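Local coordinates for chitin oligosaccharide binding protein NagB2 (Paenibacillus sp. FPU-7, PDB 7EHU) that binds chitin oligosaccharides such as diacetylchitobiose and triacetylchitotriose, probably as the extracellular solute-binding component of a sugar uptake system, at residues N38-A43 with L255-G260; I188-G193 with G197-M202. All coordinates share one frame; numbering follows the deposited sequence.

Interaction 1 (N38-A43 with L255-G260); sequences NVRDTA and LKYSEG. With NAG (2-acetamido-2-deoxy-beta-D-glucopyranose), chain B.
Arg-40 and Tyr-257 make the main touch between 38-43 and 255-260. Their side chains cross at about a right angle. The ring atom CD2 of Tyr-257 lies over one face of the Arg-40 guanidinium, 4.0 Å from NH1 of that arginine. Seen from the tyrosine, NH1 arrives at the ring edge, and the two planes are 59° apart. The cation therefore does not lie over the ring face. Arg-40 spans the gap because its chain is extended from CG to NE (chi2 -177°). Beside it, CB of Ser-258 adds a loose, less certain contact to NE of Arg-40, since this serine is modelled in two conformations.

The same loop grips the sugar of chain B. Thr-42 OG1 donates to the acetamido oxygen O7 of this NAG over 2.6 Å. The hydroxyl O6 of the NAG donates to Asn-38 OD1 over 2.8 Å. The two bonds hold the sugar at its acetamido group and at its hydroxymethyl arm. Ala-43 CA lies 3.5 Å from O1 of the same NAG. Residues 38-43 follow strand 30-36 and help line the sugar site; 255-260 probably belongs to the other lobe, consistent with the two-lobed fold of solute-binding proteins.

Second-shell partners fix both sides. Asp-73 forms a salt bridge with NH1 of Arg-40. The Tyr-257 hydroxyl is hydrogen-bonded to Asp-274 and Trp-277. Lys-256 is the N-cap of helix 257-265. Its backbone N donates to Glu-259 OE1 over 2.9 Å, reaching the anti side of the carboxylate, 34° out of its plane.

Interaction 2 (I188-G193 with G197-M202); sequences IALGGG and GWAINM. With NAG (2-acetamido-2-deoxy-beta-D-glucopyranose), chain C.
Gly-197 starts the meeting of the helix with the glycine-rich turn. Its N lies 3.9 Å from Gly-192 O, and the two CA atoms are 4.9 Å apart, so the backbones run close here. Gly-192 O accepts a hydrogen bond from Gln-405 NE2.

Trp-198 points its CB away from 188-193, and its ring serves the sugar of chain C. With CG between the backbone N and the carbonyl carbon (chi1 77°), the indole presents one face to the acetamido group of the NAG. The sugar's N2 is 3.4 Å above the ring plane, offset toward the rim. The acetamido methyl C8 lies over the five-membered ring, 3.6 Å from Trp-198 NE1. Changing this tryptophan to alanine would probably leave the acetamido group without its flat apolar cover and the sugar freer to shift.

Ala-199 turns back to the turn. Its CB rests 3.3 Å from Gly-191 O and also meets Leu-190 CD2.

Ile-200 comes next, with CG1 3.8 Å from Leu-190 CD2; the two side chains cross at about a right angle. Its CD1 lies 3.6 Å from Gly-192 O. CG1 and CD1 of Ile-200 both lie 3.9 Å from Gly-192 CA. Val-404 of helix 394-408 also touches Ile-200.

All seven touching residues are buried. They meet by aliphatic carbons and glycine backbone rather than by hydrogen bonds to each other. The fit of helix 197-212 against the turn after strand 188-189 thus probably depends mainly on close shape fit.

In the fold
The centres of interactions 1 and 2 are 12 Å apart, and interaction 2 is nested in the chain loop that interaction 1 closes. One joint is aromatic: Tyr-257 CZ lies 3.5 Å from Trp-198 CH2, with the ring planes at about 55°. Tyr-257 CE1 also packs on Met-202 CE at 3.7 Å. A probable hydrogen bond of 2.9 Å runs from Gly-193 N to Leu-255 O, tying the glycine turn to the approach of helix 257-265. Further on, Gly-260 O meets Ala-189 CB at 3.4 Å. Tyr-257 thus connects Arg-40 with Trp-198, and both of these partners touch bound sugar directly.

Interaction 1 (N38-A43 with L255-G260)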
loop_
_atom_site.group_PDB
_atom_site.type_symbol
_atom_site.label_atom_id
_atom_site.label_comp_id
_atom_site.label_asym_id
_atom_site.label_seq_id
_atom_site.Cartn_x
_atom_site.Cartn_y
_atom_site.Cartn_z
ATOM N N ASN A 38 8.144 -5.511 -9.103
ATOM C CA ASN A 38 8.336 -4.359 -9.996
ATOM C C ASN A 38 8.250 -4.745 -11.467
ATOM O O ASN A 38 9.216 -4.617 -12.224
ATOM C CB ASN A 38 9.651 -3.686 -9.660
ATOM C CG ASN A 38 9.668 -3.216 -8.253
ATOM O OD1 ASN A 38 8.752 -2.490 -7.844
ATOM N ND2 ASN A 38 10.643 -3.659 -7.475
ATOM N N VAL A 39 7.052 -5.204 -11.861
ATOM C CA VAL A 39 6.815 -5.787 -13.180
ATOM C C VAL A 39 6.170 -4.822 -14.174
ATOM O O VAL A 39 6.308 -5.010 -15.385
ATOM C CB VAL A 39 5.994 -7.097 -13.097
ATOM C CG1 VAL A 39 6.724 -8.132 -12.280
ATOM C CG2 VAL A 39 4.588 -6.863 -12.562
ATOM N N ARG A 40 5.418 -3.829 -13.702
ATOM C CA ARG A 40 4.688 -2.962 -14.619
ATOM C C ARG A 40 5.621 -1.913 -15.221
ATOM O O ARG A 40 6.672 -1.593 -14.661
ATOM C CB ARG A 40 3.539 -2.256 -13.897
ATOM C CG ARG A 40 2.469 -3.191 -13.335
ATOM C CD ARG A 40 1.310 -2.387 -12.696
ATOM N NE ARG A 40 0.255 -3.216 -12.103
ATOM C CZ ARG A 40 -0.013 -3.347 -10.797
ATOM N NH1 ARG A 40 0.679 -2.709 -9.860
ATOM N NH2 ARG A 40 -1.017 -4.118 -10.429
ATOM N N ASP A 41 5.216 -1.373 -16.375
ATOM C CA ASP A 41 6.030 -0.357 -17.038
ATOM C C ASP A 41 6.294 0.829 -16.114
ATOM O O ASP A 41 7.382 1.425 -16.132
ATOM C CB ASP A 41 5.348 0.123 -18.324
ATOM C CG ASP A 41 5.186 -0.971 -19.360
ATOM O OD1 ASP A 41 4.409 -0.760 -20.329
ATOM O OD2 ASP A 41 5.833 -2.030 -19.212
ATOM N N THR A 42 5.305 1.198 -15.304
ATOM C CA THR A 42 5.465 2.342 -14.413
ATOM C C THR A 42 6.457 2.080 -13.292
ATOM O O THR A 42 6.830 3.024 -12.587
ATOM C CB THR A 42 4.119 2.720 -13.802
ATOM O OG1 THR A 42 3.552 1.558 -13.186
ATOM C CG2 THR A 42 3.137 3.270 -14.855
ATOM N N ALA A 43 6.868 0.828 -13.090
ATOM C CA ALA A 43 7.824 0.464 -12.052
ATOM C C ALA A 43 9.222 0.222 -12.604
ATOM O O ALA A 43 10.088 -0.282 -11.874
ATOM C CB ALA A 43 7.327 -0.777 -11.307
ATOM N N LEU A 255 -12.130 -2.502 -14.844
ATOM C CA LEU A 255 -10.808 -1.919 -14.990
ATOM C C LEU A 255 -9.859 -2.511 -13.966
ATOM O O LEU A 255 -10.239 -2.723 -12.812
ATOM C CB LEU A 255 -10.880 -0.412 -14.753
ATOM C CG LEU A 255 -11.685 0.358 -15.795
ATOM C CD1 LEU A 255 -11.967 1.774 -15.270
ATOM C CD2 LEU A 255 -10.967 0.436 -17.133
ATOM N N LYS A 256 -8.621 -2.739 -14.385
ATOM C CA LYS A 256 -7.540 -3.106 -13.483
ATOM C C LYS A 256 -7.084 -1.878 -12.697
ATOM O O LYS A 256 -7.316 -0.736 -13.100
ATOM C CB LYS A 256 -6.355 -3.627 -14.302
ATOM C CG LYS A 256 -6.636 -4.822 -15.212
ATOM C CD LYS A 256 -5.338 -5.423 -15.788
ATOM C CE LYS A 256 -4.435 -4.386 -16.482
ATOM N NZ LYS A 256 -3.681 -4.975 -17.635
ATOM N N TYR A 257 -6.390 -2.139 -11.585
ATOM C CA TYR A 257 -5.856 -1.070 -10.740
ATOM C C TYR A 257 -5.150 -0.014 -11.574
ATOM O O TYR A 257 -5.413 1.181 -11.428
ATOM C CB TYR A 257 -4.862 -1.689 -9.746
ATOM C CG TYR A 257 -4.083 -0.727 -8.905
ATOM C CD1 TYR A 257 -4.715 0.228 -8.133
ATOM C CD2 TYR A 257 -2.703 -0.804 -8.859
ATOM C CE1 TYR A 257 -3.989 1.094 -7.338
ATOM C CE2 TYR A 257 -1.962 0.043 -8.078
ATOM C CZ TYR A 257 -2.611 0.979 -7.299
ATOM O OH TYR A 257 -1.832 1.782 -6.495
ATOM N N SER A 258 -4.218 -0.442 -12.427
ATOM C CA SER A 258 -3.416 0.510 -13.191
ATOM C C SER A 258 -4.250 1.268 -14.218
ATOM O O SER A 258 -3.906 2.405 -14.587
ATOM C CB SER A 258 -2.275 -0.226 -13.880
ATOM O OG SER A 258 -2.780 -1.195 -14.790
ATOM N N GLU A 259 -5.353 0.675 -14.675
ATOM C CA GLU A 259 -6.242 1.377 -15.594
ATOM C C GLU A 259 -7.043 2.448 -14.872
ATOM O O GLU A 259 -7.304 3.509 -15.449
ATOM C CB GLU A 259 -7.152 0.354 -16.279
ATOM C CG GLU A 259 -6.389 -0.572 -17.254
ATOM C CD GLU A 259 -7.199 -1.767 -17.768
ATOM O OE1 GLU A 259 -8.183 -2.154 -17.140
ATOM O OE2 GLU A 259 -6.803 -2.317 -18.819
ATOM N N GLY A 260 -7.404 2.217 -13.604
ATOM C CA GLY A 260 -7.973 3.283 -12.801
ATOM C C GLY A 260 -7.002 4.432 -12.609
ATOM O O GLY A 260 -7.381 5.602 -12.691
HETATM C C1 NAG B . 6.733 1.703 -7.758
HETATM C C2 NAG B . 5.273 1.304 -8.035
HETATM C C3 NAG B . 4.556 0.933 -6.744
HETATM C C4 NAG B . 5.405 0.041 -5.844
HETATM C C5 NAG B . 6.840 0.540 -5.762
HETATM C C6 NAG B . 7.752 -0.387 -5.000
HETATM C C7 NAG B . 4.118 2.428 -9.920
HETATM C C8 NAG B . 3.440 3.702 -10.358
HETATM N N2 NAG B . 4.583 2.418 -8.666
HETATM O O1 NAG B . 7.416 1.917 -8.944
HETATM O O3 NAG B . 3.316 0.318 -7.088
HETATM O O4 NAG B . 4.919 0.164 -4.508
HETATM O O5 NAG B . 7.379 0.684 -7.077
HETATM O O6 NAG B . 7.610 -1.731 -5.425
HETATM O O7 NAG B . 4.212 1.444 -10.657
#

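Interaction 2 (I188-G193 with G197-M202)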
loop_
_atom_site.group_PDB
_atom_site.type_symbol
_atom_site.label_atom_id
_atom_site.label_comp_id
_atom_site.label_asym_id
_atom_site.label_seq_id
_atom_site.Cartn_x
_atom_site.Cartn_y
_atom_site.Cartn_z
ATOM N N ILE A 188 -14.520 10.118 -9.308
ATOM C CA ILE A 188 -13.510 9.292 -8.644
ATOM C C ILE A 188 -13.103 8.152 -9.571
ATOM O O ILE A 188 -13.930 7.295 -9.910
ATOM C CB ILE A 188 -14.023 8.708 -7.314
ATOM C CG1 ILE A 188 -14.518 9.795 -6.361
ATOM C CG2 ILE A 188 -12.933 7.873 -6.650
ATOM C CD1 ILE A 188 -15.303 9.282 -5.174
ATOM N N ALA A 189 -11.836 8.146 -9.982
ATOM C CA ALA A 189 -11.268 7.007 -10.690
ATOM C C ALA A 189 -11.008 5.862 -9.726
ATOM O O ALA A 189 -10.608 6.073 -8.581
ATOM C CB ALA A 189 -9.948 7.415 -11.333
ATOM N N LEU A 190 -11.219 4.634 -10.196
ATOM C CA LEU A 190 -10.907 3.471 -9.386
ATOM C C LEU A 190 -10.935 2.263 -10.334
ATOM O O LEU A 190 -11.913 2.058 -11.067
ATOM C CB LEU A 190 -11.974 3.308 -8.312
ATOM C CG LEU A 190 -11.551 2.544 -7.047
ATOM C CD1 LEU A 190 -12.595 2.778 -5.916
ATOM C CD2 LEU A 190 -11.065 1.164 -7.160
ATOM N N GLY A 191 -9.869 1.471 -10.345
ATOM C CA GLY A 191 -9.836 0.203 -11.049
ATOM C C GLY A 191 -9.856 -0.929 -10.049
ATOM O O GLY A 191 -8.860 -1.165 -9.373
ATOM N N GLY A 192 -10.998 -1.604 -9.913
ATOM C CA GLY A 192 -11.169 -2.600 -8.876
ATOM C C GLY A 192 -11.699 -3.934 -9.368
ATOM O O GLY A 192 -12.233 -4.715 -8.580
ATOM N N GLY A 193 -11.536 -4.225 -10.659
ATOM C CA GLY A 193 -12.019 -5.457 -11.242
ATOM C C GLY A 193 -11.032 -6.594 -11.084
ATOM O O GLY A 193 -9.994 -6.474 -10.438
ATOM N N GLY A 197 -9.505 -6.188 -6.185
ATOM C CA GLY A 197 -10.399 -5.678 -5.156
ATOM C C GLY A 197 -9.708 -4.871 -4.072
ATOM O O GLY A 197 -10.337 -4.005 -3.443
ATOM N N TRP A 198 -8.418 -5.125 -3.839
ATOM C CA TRP A 198 -7.678 -4.374 -2.831
ATOM C C TRP A 198 -7.715 -2.874 -3.123
ATOM O O TRP A 198 -7.624 -2.055 -2.199
ATOM C CB TRP A 198 -6.227 -4.863 -2.755
ATOM C CG TRP A 198 -5.347 -4.366 -3.865
ATOM C CD1 TRP A 198 -5.168 -4.937 -5.096
ATOM C CD2 TRP A 198 -4.558 -3.166 -3.859
ATOM N NE1 TRP A 198 -4.320 -4.166 -5.849
ATOM C CE2 TRP A 198 -3.931 -3.078 -5.111
ATOM C CE3 TRP A 198 -4.323 -2.155 -2.904
ATOM C CZ2 TRP A 198 -3.057 -2.051 -5.418
ATOM C CZ3 TRP A 198 -3.478 -1.141 -3.225
ATOM C CH2 TRP A 198 -2.860 -1.088 -4.472
ATOM N N ALA A 199 -7.826 -2.489 -4.396
ATOM C CA ALA A 199 -7.865 -1.065 -4.731
ATOM C C ALA A 199 -9.147 -0.416 -4.223
ATOM O O ALA A 199 -9.131 0.744 -3.784
ATOM C CB ALA A 199 -7.732 -0.896 -6.238
ATOM N N ILE A 200 -10.266 -1.141 -4.288
ATOM C CA ILE A 200 -11.499 -0.675 -3.657
ATOM C C ILE A 200 -11.300 -0.588 -2.153
ATOM O O ILE A 200 -11.764 0.351 -1.499
ATOM C CB ILE A 200 -12.677 -1.598 -4.007
ATOM C CG1 ILE A 200 -12.940 -1.657 -5.514
ATOM C CG2 ILE A 200 -13.950 -1.133 -3.287
ATOM C CD1 ILE A 200 -13.758 -2.885 -5.936
ATOM N N ASN A 201 -10.611 -1.573 -1.584
ATOM C CA ASN A 201 -10.408 -1.592 -0.144
ATOM C C ASN A 201 -9.573 -0.431 0.368
ATOM O O ASN A 201 -9.672 -0.104 1.553
ATOM C CB ASN A 201 -9.828 -2.927 0.322
ATOM C CG ASN A 201 -10.878 -4.033 0.368
ATOM O OD1 ASN A 201 -12.078 -3.774 0.430
ATOM N ND2 ASN A 201 -10.415 -5.272 0.367
ATOM N N MET A 202 -8.757 0.205 -0.470
ATOM C CA MET A 202 -8.074 1.415 0.000
ATOM C C MET A 202 -9.101 2.442 0.436
ATOM O O MET A 202 -9.036 3.006 1.533
ATOM C CB MET A 202 -7.219 1.998 -1.130
ATOM C CG MET A 202 -5.958 1.199 -1.427
ATOM S SD MET A 202 -4.751 2.148 -2.408
ATOM C CE MET A 202 -5.488 1.949 -4.041
HETATM C C1 NAG C . -0.248 -2.226 -1.315
HETATM C C2 NAG C . -1.038 -3.486 -1.054
HETATM C C3 NAG C . -2.191 -3.210 -0.089
HETATM C C4 NAG C . -1.669 -2.549 1.182
HETATM C C5 NAG C . -0.849 -1.310 0.836
HETATM C C6 NAG C . -0.209 -0.656 2.043
HETATM C C7 NAG C . -1.101 -5.268 -2.734
HETATM C C8 NAG C . -1.733 -5.756 -4.009
HETATM N N2 NAG C . -1.529 -4.087 -2.282
HETATM O O3 NAG C . -2.831 -4.447 0.201
HETATM O O4 NAG C . -2.732 -2.134 2.035
HETATM O O5 NAG C . 0.197 -1.673 -0.079
HETATM O O6 NAG C . 0.675 -1.540 2.716
HETATM O O7 NAG C . -0.250 -5.923 -2.131
#